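Local coordinates for protein triacylglycerol lipase (Clostridium botulinum, PDB 5AH1) that hydrolyses ester bonds of acylglycerols and also of synthetic polyesters, as a zinc-binding alpha/beta-hydrolase of the lipase family, at residues H84-F89 and G123-N128; D130-L135 and G185-T190; G142-G147 and R161-I166; I176-H181 and H219-V224; L191-S196 and N317-A322. All coordinates share one frame; numbering follows the deposited sequence. Where two conformers were deposited one is given.

Interaction 1: residues H84-F89 and G123-N128; sequences HGFMGF and GPVSSN
The ring of Phe86 meets Pro124 and Val125 obliquely: its CD1 comes 3.4 Å from Pro124 O, while its CE1 rests 3.7 Å from Val125 CG1. Over the centre of one face of this ring lies CG of Met87, a neighbour in the same segment. CG of Phe86, anti to the backbone N (chi1 -178°), is carried toward Pro124 O. The His84 ring presents its edge to Gly123 O, near the ring plane, and one face is covered toward the rim by Gly88 C. In that plane, too, ND1 donates to a lone pair of Gly85 O. The third ring, Phe89, crosses the proline at about a right angle, CE1 being 3.8 Å from Pro124 CG. Both segments are loops that follow neighbouring parallel strands, 80-83 and 117-120. In alpha/beta-hydrolases the loop after the first of these commonly supplies the oxyanion hole, and the His-Gly sequence here is consistent with that role. Residues Gly85 to Gly88 form a type II beta turn, from which Met87 N gives an almost straight hydrogen bond of 2.8 Å to Pro124 O (174° at the hydrogen). Phe86 CA makes a CH···O contact with the same oxygen. Within the turn, Met87 SD lies 3.7 Å from Val125 CG1, the two side chains running side by side, and helix 242-257 packs against Phe86 and Met87.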
# COMPACT_ATOMS: atom_id res chain seq x y z
N HIS A 84 -5.22 0.11 1.72
CA HIS A 84 -4.38 -1.07 1.88
C HIS A 84 -3.46 -1.32 0.69
O HIS A 84 -3.61 -0.72 -0.38
CB HIS A 84 -5.29 -2.30 2.06
CG HIS A 84 -6.13 -2.59 0.85
ND1 HIS A 84 -5.64 -3.26 -0.24
CD2 HIS A 84 -7.42 -2.29 0.55
CE1 HIS A 84 -6.59 -3.38 -1.15
NE2 HIS A 84 -7.68 -2.79 -0.70
N GLY A 85 -2.50 -2.20 0.92
CA GLY A 85 -1.54 -2.60 -0.10
C GLY A 85 -1.87 -3.85 -0.88
O GLY A 85 -3.02 -4.18 -1.16
N PHE A 86 -0.80 -4.53 -1.26
CA PHE A 86 -0.87 -5.78 -2.03
C PHE A 86 -1.48 -6.87 -1.17
O PHE A 86 -1.10 -7.03 -0.01
CB PHE A 86 0.56 -6.13 -2.44
CG PHE A 86 0.71 -7.36 -3.29
CD1 PHE A 86 0.20 -7.44 -4.57
CD2 PHE A 86 1.45 -8.42 -2.82
CE1 PHE A 86 0.40 -8.55 -5.34
CE2 PHE A 86 1.64 -9.53 -3.60
CZ PHE A 86 1.11 -9.59 -4.85
N MET A 87 -2.46 -7.59 -1.73
CA MET A 87 -3.13 -8.66 -1.01
C MET A 87 -3.76 -8.21 0.31
O MET A 87 -3.81 -8.96 1.29
CB MET A 87 -2.20 -9.88 -0.85
CG MET A 87 -2.09 -10.69 -2.16
SD MET A 87 -3.63 -11.56 -2.55
CE MET A 87 -3.49 -12.91 -1.41
N GLY A 88 -4.27 -6.97 0.32
CA GLY A 88 -5.15 -6.50 1.37
C GLY A 88 -6.61 -6.59 0.95
O GLY A 88 -6.91 -6.54 -0.25
N PHE A 89 -7.50 -6.75 1.93
CA PHE A 89 -8.92 -6.98 1.68
C PHE A 89 -9.79 -6.01 2.47
O PHE A 89 -9.29 -5.21 3.25
CB PHE A 89 -9.24 -8.44 1.97
CG PHE A 89 -8.51 -9.36 1.05
CD1 PHE A 89 -8.99 -9.62 -0.23
CD2 PHE A 89 -7.29 -9.91 1.42
CE1 PHE A 89 -8.28 -10.42 -1.12
CE2 PHE A 89 -6.59 -10.72 0.54
CZ PHE A 89 -7.08 -10.98 -0.73
N GLY A 123 -8.41 -3.38 -5.70
CA GLY A 123 -7.98 -4.69 -6.12
C GLY A 123 -6.69 -5.09 -5.40
O GLY A 123 -5.72 -4.32 -5.40
N PRO A 124 -6.66 -6.29 -4.79
CA PRO A 124 -5.48 -6.69 -4.03
C PRO A 124 -4.23 -6.95 -4.90
O PRO A 124 -3.11 -6.87 -4.38
CB PRO A 124 -5.93 -7.95 -3.30
CG PRO A 124 -7.05 -8.48 -4.13
CD PRO A 124 -7.75 -7.27 -4.65
N VAL A 125 -4.41 -7.32 -6.16
CA VAL A 125 -3.27 -7.66 -7.01
C VAL A 125 -3.29 -6.96 -8.36
O VAL A 125 -2.54 -7.32 -9.27
CB VAL A 125 -3.19 -9.20 -7.21
CG1 VAL A 125 -3.01 -9.92 -5.86
CG2 VAL A 125 -4.42 -9.75 -7.93
N SER A 126 -4.12 -5.94 -8.49
CA SER A 126 -4.21 -5.16 -9.71
C SER A 126 -3.14 -4.07 -9.78
O SER A 126 -2.45 -3.78 -8.80
CB SER A 126 -5.61 -4.59 -9.87
OG SER A 126 -6.54 -5.66 -9.99
N SER A 127 -3.01 -3.44 -10.95
CA SER A 127 -2.04 -2.38 -11.12
C SER A 127 -2.41 -1.14 -10.30
O SER A 127 -3.55 -0.97 -9.88
CB SER A 127 -1.96 -1.97 -12.58
OG SER A 127 -3.19 -1.39 -12.98
N ASN A 128 -1.44 -0.26 -10.10
CA ASN A 128 -1.71 1.00 -9.42
C ASN A 128 -2.69 1.88 -10.19
O ASN A 128 -3.53 2.55 -9.59
CB ASN A 128 -0.40 1.74 -9.15
CG ASN A 128 0.30 1.21 -7.92
OD1 ASN A 128 -0.29 1.20 -6.84
ND2 ASN A 128 1.56 0.81 -8.06

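Interaction 2: residues D130-L135 and G185-T190; sequences DRACEL and GQTIRT. With ZN (zinc ion), chain B.
Arg131 holds the hydroxyl of Thr187 side-on with two nitrogens. NE donates to Thr187 OG1 at 2.9 Å and 163°, and NH2 of Arg131 gives the same OG1 a longer, more bent bond of 3.2 Å. The oxygen sits at the guanidinium edge, in its plane; a bend at chi3 (46°) in the arginine chain sets NE for this approach. The hydroxyl is engaged on its own account as well, through a hydrogen bond to Asn128 OD1. The rest of the guanidinium is spoken for by carbonyls: NH2 reaches His84 O, and NH1 reaches both Gly85 O and Gly123 O. Five bonds thus match the five N-H groups of a buried arginine. One turn further along, Glu134 is satisfied by Gly123 N and Tyr146 OH. On the partner helix Thr190 OG1 turns back to Gln186 O at 2.8 Å, and Thr190 N comes to the opposite face of that carbonyl. Apolar contact completes the crossing, with Leu135 CD2 4.1 Å from Ile188 CG2 and Ala132 CB 3.9 Å from Thr190 CG2. The axes pass 8.5 Å apart at -67°. Asp130 OD1 binds zinc at 1.9 Å, joined by His150, His156 and Asp302, and Gln273 NE2 bonds to its OD2. Such an Asp/His zinc site, carried by a helix that packs on the one after a probable nucleophile elbow, recalls the zinc-containing lipases of thermophilic bacilli.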
# COMPACT_ATOMS: atom_id res chain seq x y z
N ASP A 130 -5.16 0.73 -12.08
CA ASP A 130 -6.48 0.14 -11.89
C ASP A 130 -6.97 0.43 -10.46
O ASP A 130 -8.12 0.79 -10.25
CB ASP A 130 -6.47 -1.37 -12.13
CG ASP A 130 -6.26 -1.77 -13.62
OD1 ASP A 130 -6.02 -0.90 -14.49
OD2 ASP A 130 -6.36 -2.99 -13.89
N ARG A 131 -6.08 0.26 -9.49
CA ARG A 131 -6.41 0.55 -8.10
C ARG A 131 -6.78 2.01 -7.86
O ARG A 131 -7.66 2.29 -7.05
CB ARG A 131 -5.26 0.10 -7.21
CG ARG A 131 -5.15 -1.45 -7.14
CD ARG A 131 -3.82 -1.90 -6.56
NE ARG A 131 -3.42 -1.17 -5.35
CZ ARG A 131 -3.36 -1.69 -4.12
NH1 ARG A 131 -3.84 -2.90 -3.83
NH2 ARG A 131 -2.87 -0.93 -3.15
N ALA A 132 -6.12 2.93 -8.54
CA ALA A 132 -6.47 4.34 -8.41
C ALA A 132 -7.87 4.63 -8.97
O ALA A 132 -8.63 5.40 -8.36
CB ALA A 132 -5.42 5.21 -9.08
N CYS A 133 -8.21 4.03 -10.11
CA CYS A 133 -9.54 4.18 -10.66
C CYS A 133 -10.58 3.60 -9.73
O CYS A 133 -11.67 4.15 -9.55
CB CYS A 133 -9.63 3.50 -12.03
SG CYS A 133 -8.56 4.23 -13.32
N GLU A 134 -10.26 2.45 -9.13
CA GLU A 134 -11.14 1.82 -8.15
C GLU A 134 -11.29 2.70 -6.91
O GLU A 134 -12.39 2.84 -6.38
CB GLU A 134 -10.63 0.44 -7.81
CG GLU A 134 -10.70 -0.50 -9.02
CD GLU A 134 -9.77 -1.69 -8.93
OE1 GLU A 134 -9.11 -1.89 -7.89
OE2 GLU A 134 -9.70 -2.44 -9.93
N LEU A 135 -10.19 3.29 -6.45
CA LEU A 135 -10.21 4.16 -5.29
C LEU A 135 -11.09 5.40 -5.51
O LEU A 135 -11.88 5.79 -4.64
CB LEU A 135 -8.78 4.57 -4.93
CG LEU A 135 -8.61 5.48 -3.73
CD1 LEU A 135 -9.24 4.89 -2.49
CD2 LEU A 135 -7.12 5.73 -3.51
N GLY A 185 0.47 3.12 -0.81
CA GLY A 185 1.16 4.39 -0.96
C GLY A 185 1.39 4.78 -2.42
O GLY A 185 1.25 5.94 -2.80
N GLN A 186 1.74 3.81 -3.27
CA GLN A 186 1.83 4.07 -4.71
C GLN A 186 0.46 4.42 -5.26
O GLN A 186 0.32 5.33 -6.09
CB GLN A 186 2.36 2.85 -5.45
CG GLN A 186 3.81 2.50 -5.24
CD GLN A 186 4.14 1.23 -5.99
OE1 GLN A 186 3.49 0.19 -5.78
NE2 GLN A 186 5.11 1.30 -6.91
N THR A 187 -0.56 3.69 -4.83
CA THR A 187 -1.92 3.90 -5.34
C THR A 187 -2.42 5.31 -5.01
O THR A 187 -3.02 5.96 -5.85
CB THR A 187 -2.87 2.86 -4.78
OG1 THR A 187 -2.43 1.55 -5.17
CG2 THR A 187 -4.30 3.08 -5.28
N ILE A 188 -2.18 5.79 -3.79
CA ILE A 188 -2.68 7.12 -3.41
C ILE A 188 -1.88 8.24 -4.08
O ILE A 188 -2.44 9.28 -4.43
CB ILE A 188 -2.78 7.34 -1.86
CG1 ILE A 188 -1.42 7.23 -1.17
CG2 ILE A 188 -3.76 6.33 -1.29
CD1 ILE A 188 -1.45 7.59 0.30
N ARG A 189 -0.59 8.01 -4.34
CA ARG A 189 0.19 8.96 -5.13
C ARG A 189 -0.42 9.09 -6.51
O ARG A 189 -0.52 10.16 -7.07
CB ARG A 189 1.65 8.53 -5.24
CG ARG A 189 2.50 8.72 -3.97
CD ARG A 189 3.86 8.03 -4.10
NE ARG A 189 4.50 8.40 -5.36
CZ ARG A 189 5.21 7.58 -6.13
NH1 ARG A 189 5.53 6.37 -5.68
NH2 ARG A 189 5.64 8.00 -7.30
N THR A 190 -0.78 7.94 -7.08
CA THR A 190 -1.31 7.84 -8.45
C THR A 190 -2.67 8.53 -8.55
O THR A 190 -2.93 9.30 -9.47
CB THR A 190 -1.42 6.37 -8.90
OG1 THR A 190 -0.12 5.77 -8.81
CG2 THR A 190 -1.92 6.23 -10.33
ZN ZN B . -5.65 -1.74 -16.19

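Interaction 3: residues G142-G147 and R161-I166; sequences GTVDYG and RTYPGI
Gly142 and Tyr163 form a hydrogen-bonded antiparallel pair, their main chains exchanging two nearly straight bonds: Gly142 N to Tyr163 O at 2.8 Å and Tyr163 N to Gly142 O at 2.9 Å. Val144 N adds a third to Arg161 O, this one nearly along the C=O axis. The close-packed side of the small sheet is that of Val144 and Tyr163. CG2 of Val144, anti to the carbonyl carbon, meets Tyr163 CE2 obliquely at 3.6 Å. Its other branch, CG1, lies 3.4 Å above the plane of the Tyr146 ring, toward the rim, while helix 128-140 backs the valine through Glu134 and Ala137. The face bearing Thr143 and Thr162 is different in kind. Both threonines are exposed, the pair is a non-hydrogen-bonded one, and their side chains are joined by one hydrogen bond, Thr143 OG1 to Thr162 OG1 at 2.7 Å. A water links Tyr146 OH, just past the first strand, to Arg161 N, donating to the former and accepting from the latter at 2.9 Å. Arg161 NH2 forms salt bridges with Asp272 and Asp268. The chain between the strands holds helix 148-154, with zinc ligand His150, and then zinc ligand His156. The chemistry thus splits by face: apolar packing of Val144 and Tyr163, backed by polar ties from Tyr146 OH to Glu134 and from Arg161 to its aspartates, holds one, while exposed threonines pair by their hydroxyls on the other.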
# COMPACT_ATOMS: atom_id res chain seq x y z
N GLY A 142 -20.15 5.00 -7.59
CA GLY A 142 -20.37 4.75 -9.00
C GLY A 142 -19.58 3.56 -9.49
O GLY A 142 -19.03 2.77 -8.72
N THR A 143 -19.56 3.42 -10.81
CA THR A 143 -18.95 2.28 -11.47
C THR A 143 -17.53 2.63 -11.88
O THR A 143 -17.26 3.65 -12.52
CB THR A 143 -19.79 1.87 -12.69
OG1 THR A 143 -21.10 1.50 -12.24
CG2 THR A 143 -19.16 0.69 -13.42
N VAL A 144 -16.60 1.74 -11.53
CA VAL A 144 -15.21 1.94 -11.87
C VAL A 144 -15.06 2.09 -13.39
O VAL A 144 -15.61 1.29 -14.15
CB VAL A 144 -14.37 0.75 -11.40
CG1 VAL A 144 -12.91 0.91 -11.79
CG2 VAL A 144 -14.49 0.57 -9.87
N ASP A 145 -14.27 3.08 -13.79
CA ASP A 145 -13.99 3.37 -15.20
C ASP A 145 -12.48 3.48 -15.35
O ASP A 145 -11.88 4.41 -14.83
CB ASP A 145 -14.71 4.66 -15.59
CG ASP A 145 -14.52 5.07 -17.03
OD1 ASP A 145 -13.65 4.55 -17.75
OD2 ASP A 145 -15.28 5.96 -17.48
N TYR A 146 -11.88 2.50 -16.02
CA TYR A 146 -10.42 2.43 -16.15
C TYR A 146 -9.87 3.28 -17.29
O TYR A 146 -8.66 3.36 -17.44
CB TYR A 146 -10.00 0.97 -16.36
CG TYR A 146 -10.33 0.06 -15.20
CD1 TYR A 146 -9.63 0.17 -14.01
CD2 TYR A 146 -11.35 -0.89 -15.28
CE1 TYR A 146 -9.91 -0.65 -12.95
CE2 TYR A 146 -11.63 -1.72 -14.21
CZ TYR A 146 -10.93 -1.59 -13.04
OH TYR A 146 -11.23 -2.43 -11.99
N GLY A 147 -10.76 3.89 -18.07
CA GLY A 147 -10.37 4.69 -19.21
C GLY A 147 -10.45 3.87 -20.49
O GLY A 147 -9.91 2.77 -20.57
N ARG A 161 -16.46 -2.86 -11.23
CA ARG A 161 -17.56 -3.03 -10.30
C ARG A 161 -18.11 -1.68 -9.86
O ARG A 161 -17.61 -0.62 -10.26
CB ARG A 161 -17.16 -3.95 -9.15
CG ARG A 161 -16.10 -3.44 -8.24
CD ARG A 161 -15.89 -4.42 -7.08
NE ARG A 161 -15.43 -5.74 -7.50
CZ ARG A 161 -15.46 -6.84 -6.75
NH1 ARG A 161 -15.93 -6.80 -5.51
NH2 ARG A 161 -15.03 -7.99 -7.23
N THR A 162 -19.18 -1.73 -9.09
CA THR A 162 -19.91 -0.55 -8.67
C THR A 162 -19.91 -0.41 -7.16
O THR A 162 -20.11 -1.40 -6.45
CB THR A 162 -21.36 -0.63 -9.20
OG1 THR A 162 -21.34 -0.71 -10.63
CG2 THR A 162 -22.19 0.58 -8.78
N TYR A 163 -19.66 0.81 -6.68
CA TYR A 163 -19.55 1.10 -5.26
C TYR A 163 -20.51 2.20 -4.84
O TYR A 163 -20.85 3.07 -5.64
CB TYR A 163 -18.14 1.58 -4.93
CG TYR A 163 -17.08 0.55 -5.18
CD1 TYR A 163 -17.01 -0.60 -4.40
CD2 TYR A 163 -16.13 0.73 -6.17
CE1 TYR A 163 -16.03 -1.54 -4.62
CE2 TYR A 163 -15.15 -0.19 -6.38
CZ TYR A 163 -15.10 -1.33 -5.61
OH TYR A 163 -14.10 -2.23 -5.84
N PRO A 164 -20.94 2.18 -3.57
CA PRO A 164 -21.85 3.23 -3.10
C PRO A 164 -21.20 4.60 -2.87
O PRO A 164 -21.85 5.63 -3.05
CB PRO A 164 -22.42 2.64 -1.79
CG PRO A 164 -21.37 1.69 -1.32
CD PRO A 164 -20.76 1.11 -2.57
N GLY A 165 -19.92 4.62 -2.50
CA GLY A 165 -19.23 5.87 -2.20
C GLY A 165 -19.16 6.08 -0.71
O GLY A 165 -20.20 6.10 -0.05
N ILE A 166 -17.95 6.23 -0.17
CA ILE A 166 -17.79 6.43 1.28
C ILE A 166 -17.58 7.89 1.67
O ILE A 166 -17.71 8.23 2.84
CB ILE A 166 -16.61 5.63 1.87
CG1 ILE A 166 -15.32 5.92 1.08
CG2 ILE A 166 -16.96 4.15 1.92
CD1 ILE A 166 -14.07 5.39 1.70
O HOH W 1 -13.62 -2.81 -10.52

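Interaction 4: residues I176-H181 and H219-V224; sequences IHLIGH and HWIHSV
His177 and Ser223 meet edge-on: Ser223 OG lies near the imidazole plane, 2.7 Å from ND1, and either atom could be the donor. The hydroxyl also contacts a water that donates to Leu178 O. His177 runs side by side with His222, both pointing the same way, yet their planes stand 59° apart; His177 CE1 comes to the edge of the His222 ring, 3.8 Å from CD2. On the other face of the sheet, Ile221 CD1 touches both Ile176 CG1 and Leu178 CD1, at 3.6 Å each. Ile176 lies alongside Ile221, whereas Leu178 crosses it obliquely. Backbone hydrogen bonds of the parallel pairing run from Ile176 N to Trp220 O, His222 N to Ile176 O and Leu178 N to Ser223 O. The chain turns a corner at His222, and the buried Ser223 N finds no partner. These are central strands of the alpha/beta-hydrolase sheet: strand 80-83 flanks 176-181 across from 221-227, and helix 183-197 covers Ile221 and Val224.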
# COMPACT_ATOMS: atom_id res chain seq x y z
N ILE A 176 -9.48 15.48 1.71
CA ILE A 176 -9.16 14.35 2.57
C ILE A 176 -7.66 14.19 2.76
O ILE A 176 -6.86 14.73 2.00
CB ILE A 176 -9.74 13.03 1.99
CG1 ILE A 176 -9.05 12.65 0.66
CG2 ILE A 176 -11.25 13.14 1.82
CD1 ILE A 176 -9.48 11.28 0.11
N HIS A 177 -7.30 13.42 3.78
CA HIS A 177 -5.95 12.94 4.00
C HIS A 177 -5.93 11.48 3.55
O HIS A 177 -6.71 10.69 4.07
CB HIS A 177 -5.57 12.96 5.47
CG HIS A 177 -5.60 14.31 6.10
ND1 HIS A 177 -4.64 15.27 5.83
CD2 HIS A 177 -6.46 14.86 6.98
CE1 HIS A 177 -4.92 16.35 6.54
NE2 HIS A 177 -6.01 16.13 7.24
N LEU A 178 -5.05 11.12 2.62
CA LEU A 178 -4.92 9.73 2.21
C LEU A 178 -3.75 9.10 2.94
O LEU A 178 -2.66 9.67 2.99
CB LEU A 178 -4.68 9.63 0.70
CG LEU A 178 -5.93 9.83 -0.15
CD1 LEU A 178 -5.54 10.09 -1.60
CD2 LEU A 178 -6.85 8.63 -0.05
N ILE A 179 -3.98 7.91 3.49
CA ILE A 179 -2.93 7.13 4.12
C ILE A 179 -2.89 5.76 3.47
O ILE A 179 -3.90 5.05 3.48
CB ILE A 179 -3.14 6.99 5.66
CG1 ILE A 179 -3.22 8.36 6.33
CG2 ILE A 179 -2.04 6.14 6.27
CD1 ILE A 179 -3.43 8.34 7.85
N GLY A 180 -1.73 5.40 2.94
CA GLY A 180 -1.59 4.17 2.20
C GLY A 180 -0.43 3.34 2.69
O GLY A 180 0.69 3.82 2.77
N HIS A 181 -0.70 2.07 2.98
CA HIS A 181 0.33 1.14 3.45
C HIS A 181 0.79 0.29 2.28
O HIS A 181 -0.02 -0.12 1.44
CB HIS A 181 -0.22 0.26 4.57
CG HIS A 181 0.73 -0.80 5.03
ND1 HIS A 181 0.57 -2.14 4.73
CD2 HIS A 181 1.89 -0.70 5.73
CE1 HIS A 181 1.56 -2.82 5.28
NE2 HIS A 181 2.38 -1.98 5.88
N HIS A 219 -8.42 19.28 -6.75
CA HIS A 219 -7.49 19.46 -5.63
C HIS A 219 -8.18 19.01 -4.35
O HIS A 219 -8.46 19.79 -3.44
CB HIS A 219 -7.03 20.92 -5.61
CG HIS A 219 -6.44 21.32 -6.93
ND1 HIS A 219 -5.23 20.82 -7.36
CD2 HIS A 219 -6.94 22.05 -7.95
CE1 HIS A 219 -4.98 21.29 -8.57
NE2 HIS A 219 -6.00 22.03 -8.95
N TRP A 220 -8.44 17.71 -4.30
CA TRP A 220 -9.26 17.08 -3.27
C TRP A 220 -8.42 16.51 -2.13
O TRP A 220 -8.98 16.06 -1.13
CB TRP A 220 -10.01 15.92 -3.88
CG TRP A 220 -11.05 16.27 -4.89
CD1 TRP A 220 -11.43 17.52 -5.31
CD2 TRP A 220 -11.89 15.34 -5.59
NE1 TRP A 220 -12.45 17.41 -6.24
CE2 TRP A 220 -12.75 16.09 -6.42
CE3 TRP A 220 -11.99 13.95 -5.60
CZ2 TRP A 220 -13.71 15.49 -7.24
CZ3 TRP A 220 -12.93 13.35 -6.41
CH2 TRP A 220 -13.77 14.12 -7.23
N ILE A 221 -7.10 16.46 -2.31
CA ILE A 221 -6.21 15.74 -1.42
C ILE A 221 -5.31 16.73 -0.68
O ILE A 221 -4.55 17.46 -1.30
CB ILE A 221 -5.33 14.75 -2.21
CG1 ILE A 221 -6.19 13.88 -3.15
CG2 ILE A 221 -4.53 13.94 -1.24
CD1 ILE A 221 -7.29 13.11 -2.48
N HIS A 222 -5.43 16.78 0.64
CA HIS A 222 -4.59 17.68 1.42
C HIS A 222 -3.23 17.07 1.74
O HIS A 222 -2.22 17.78 1.76
CB HIS A 222 -5.30 18.09 2.71
CG HIS A 222 -4.72 19.30 3.35
ND1 HIS A 222 -4.42 20.44 2.64
CD2 HIS A 222 -4.40 19.56 4.64
CE1 HIS A 222 -3.94 21.35 3.46
NE2 HIS A 222 -3.90 20.84 4.67
N SER A 223 -3.21 15.78 2.02
CA SER A 223 -1.97 15.08 2.29
C SER A 223 -2.02 13.66 1.80
O SER A 223 -3.07 13.04 1.71
CB SER A 223 -1.65 15.10 3.79
OG SER A 223 -2.51 14.25 4.52
N VAL A 224 -0.82 13.17 1.51
CA VAL A 224 -0.55 11.79 1.12
C VAL A 224 0.52 11.25 2.07
O VAL A 224 1.60 11.82 2.17
CB VAL A 224 -0.02 11.75 -0.33
CG1 VAL A 224 0.68 10.42 -0.66
CG2 VAL A 224 -1.14 12.03 -1.29
O HOH W 2 -2.02 11.65 4.97

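Interaction 5: residues L191-S196 and N317-A322; sequences LTQLLS and NTWVKA
Gln193 and Trp319 join helix 183-197, the helix after the probable nucleophile elbow, to the loop that leaves helix 310-317. The glutamine carries most of the contact. Its CG stands anti to the backbone N (chi1 173°), and a bend at chi2 (69°) turns the amide into the loop. There OE1 accepts from Lys321 N at 2.9 Å, the donor lying well above the carbonyl plane of the amide rather than in it. Lys321 CG packs 3.3 Å from the same OE1, and Trp319 O sits 3.1 Å from Gln193 CD. Weak bonds to Gln323 NE2 at OE1 and to Glu197 OE2 at NE2 add to the hold on the amide. In the fold, this loop carries the chain on to strand 327-331, next to strand 221-227 in the parallel sheet, so the contact ties this connection to the helix. The indole reaches the helix through its six-membered ring. Gln193 CG meets it obliquely, 3.7 Å from Trp319 CZ3, and the amide and ring planes are 80° apart. Leu194 CD2 lies at the ring edge, near its plane, 3.9 Å from Trp319 CZ3. One face of the indole is roofed by its own neighbour, with Val320 CG2 3.5 Å above the centre. The other methyl of Val320, CG1, lies 4.1 Å from Gln193 CB, and Arg189 NH2 bonds to Val320 O.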
# COMPACT_ATOMS: atom_id res chain seq x y z
N LEU A 191 -3.55 8.28 -7.58
CA LEU A 191 -4.84 8.97 -7.57
C LEU A 191 -4.64 10.48 -7.49
O LEU A 191 -5.31 11.23 -8.20
CB LEU A 191 -5.69 8.50 -6.39
CG LEU A 191 -7.03 9.23 -6.26
CD1 LEU A 191 -7.98 8.79 -7.34
CD2 LEU A 191 -7.68 9.02 -4.89
N THR A 192 -3.72 10.93 -6.65
CA THR A 192 -3.51 12.36 -6.47
C THR A 192 -2.99 13.00 -7.77
O THR A 192 -3.43 14.08 -8.17
CB THR A 192 -2.56 12.62 -5.28
OG1 THR A 192 -3.14 12.07 -4.09
CG2 THR A 192 -2.32 14.10 -5.10
N GLN A 193 -2.14 12.27 -8.49
CA GLN A 193 -1.62 12.71 -9.77
C GLN A 193 -2.75 12.87 -10.79
O GLN A 193 -2.87 13.89 -11.47
CB GLN A 193 -0.58 11.72 -10.29
CG GLN A 193 -0.09 12.02 -11.69
CD GLN A 193 0.75 13.26 -11.78
OE1 GLN A 193 1.45 13.63 -10.83
NE2 GLN A 193 0.66 13.92 -12.91
N LEU A 194 -3.57 11.83 -10.91
CA LEU A 194 -4.68 11.85 -11.85
C LEU A 194 -5.70 12.93 -11.51
O LEU A 194 -6.15 13.67 -12.38
CB LEU A 194 -5.34 10.47 -11.92
CG LEU A 194 -4.52 9.40 -12.65
CD1 LEU A 194 -5.14 8.03 -12.48
CD2 LEU A 194 -4.37 9.72 -14.15
N LEU A 195 -6.09 13.03 -10.24
CA LEU A 195 -7.03 14.07 -9.85
C LEU A 195 -6.52 15.45 -10.27
O LEU A 195 -7.24 16.24 -10.85
CB LEU A 195 -7.31 14.04 -8.35
CG LEU A 195 -8.20 12.90 -7.86
CD1 LEU A 195 -8.16 12.84 -6.34
CD2 LEU A 195 -9.63 13.06 -8.36
N SER A 196 -5.24 15.70 -10.00
CA SER A 196 -4.67 17.02 -10.21
C SER A 196 -4.46 17.32 -11.69
O SER A 196 -4.78 18.41 -12.15
CB SER A 196 -3.33 17.12 -9.48
OG SER A 196 -3.46 16.93 -8.08
N ASN A 317 7.02 6.34 -11.37
CA ASN A 317 7.61 7.57 -10.88
C ASN A 317 7.85 8.59 -11.99
O ASN A 317 7.96 9.79 -11.69
CB ASN A 317 8.91 7.26 -10.18
CG ASN A 317 8.73 6.47 -8.91
OD1 ASN A 317 7.61 6.34 -8.40
ND2 ASN A 317 9.84 5.98 -8.35
N THR A 318 8.00 8.14 -13.23
CA THR A 318 8.26 9.08 -14.31
C THR A 318 7.05 9.97 -14.64
O THR A 318 7.21 10.96 -15.34
CB THR A 318 8.76 8.39 -15.60
OG1 THR A 318 7.70 7.60 -16.14
CG2 THR A 318 10.01 7.58 -15.33
N TRP A 319 5.88 9.66 -14.09
CA TRP A 319 4.71 10.51 -14.31
C TRP A 319 3.90 10.81 -13.05
O TRP A 319 3.13 11.77 -13.05
CB TRP A 319 3.81 9.95 -15.42
CG TRP A 319 3.07 8.70 -15.07
CD1 TRP A 319 3.54 7.42 -15.09
CD2 TRP A 319 1.70 8.61 -14.63
NE1 TRP A 319 2.56 6.54 -14.69
CE2 TRP A 319 1.41 7.25 -14.41
CE3 TRP A 319 0.70 9.55 -14.41
CZ2 TRP A 319 0.17 6.82 -13.96
CZ3 TRP A 319 -0.55 9.11 -13.99
CH2 TRP A 319 -0.80 7.77 -13.76
N VAL A 320 4.07 10.02 -12.00
CA VAL A 320 3.33 10.26 -10.76
C VAL A 320 4.21 11.12 -9.85
O VAL A 320 5.09 10.61 -9.16
CB VAL A 320 2.89 8.94 -10.10
CG1 VAL A 320 2.23 9.19 -8.77
CG2 VAL A 320 1.94 8.18 -11.01
N LYS A 321 3.94 12.42 -9.84
CA LYS A 321 4.78 13.39 -9.14
C LYS A 321 4.10 13.93 -7.91
O LYS A 321 2.87 13.90 -7.77
CB LYS A 321 5.18 14.53 -10.06
CG LYS A 321 4.10 15.51 -10.40
CD LYS A 321 4.59 16.62 -11.32
CE LYS A 321 5.17 17.78 -10.57
NZ LYS A 321 5.42 18.91 -11.52
N ALA A 322 4.92 14.43 -6.99
CA ALA A 322 4.42 15.14 -5.83
C ALA A 322 3.85 16.48 -6.29
O ALA A 322 4.56 17.29 -6.89
CB ALA A 322 5.53 15.38 -4.81

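Overall arrangement
From the N terminus, interaction 1 closes first, joining the loops after strands 80-83 and 117-120 and closing the span that contains helix 106-112. Interaction 2 opens just afterwards and joins helix 128-140 to helix 183-197; the two-stranded antiparallel sheet of interaction 3 forms wholly within that span and rests on the first helix through Glu134 and Tyr146. Interaction 4 pairs strands 176-181 and 221-227, and its segments cross those of interaction 2, Ile188 packing onto the sheet. Interaction 5, the longest closure, crosses interaction 4 in turn and fixes the loop before strand 327-331. Helix 183-197 serves interactions 2 and 5 and lies against interaction 4, while interactions 1 and 2 are touching neighbours.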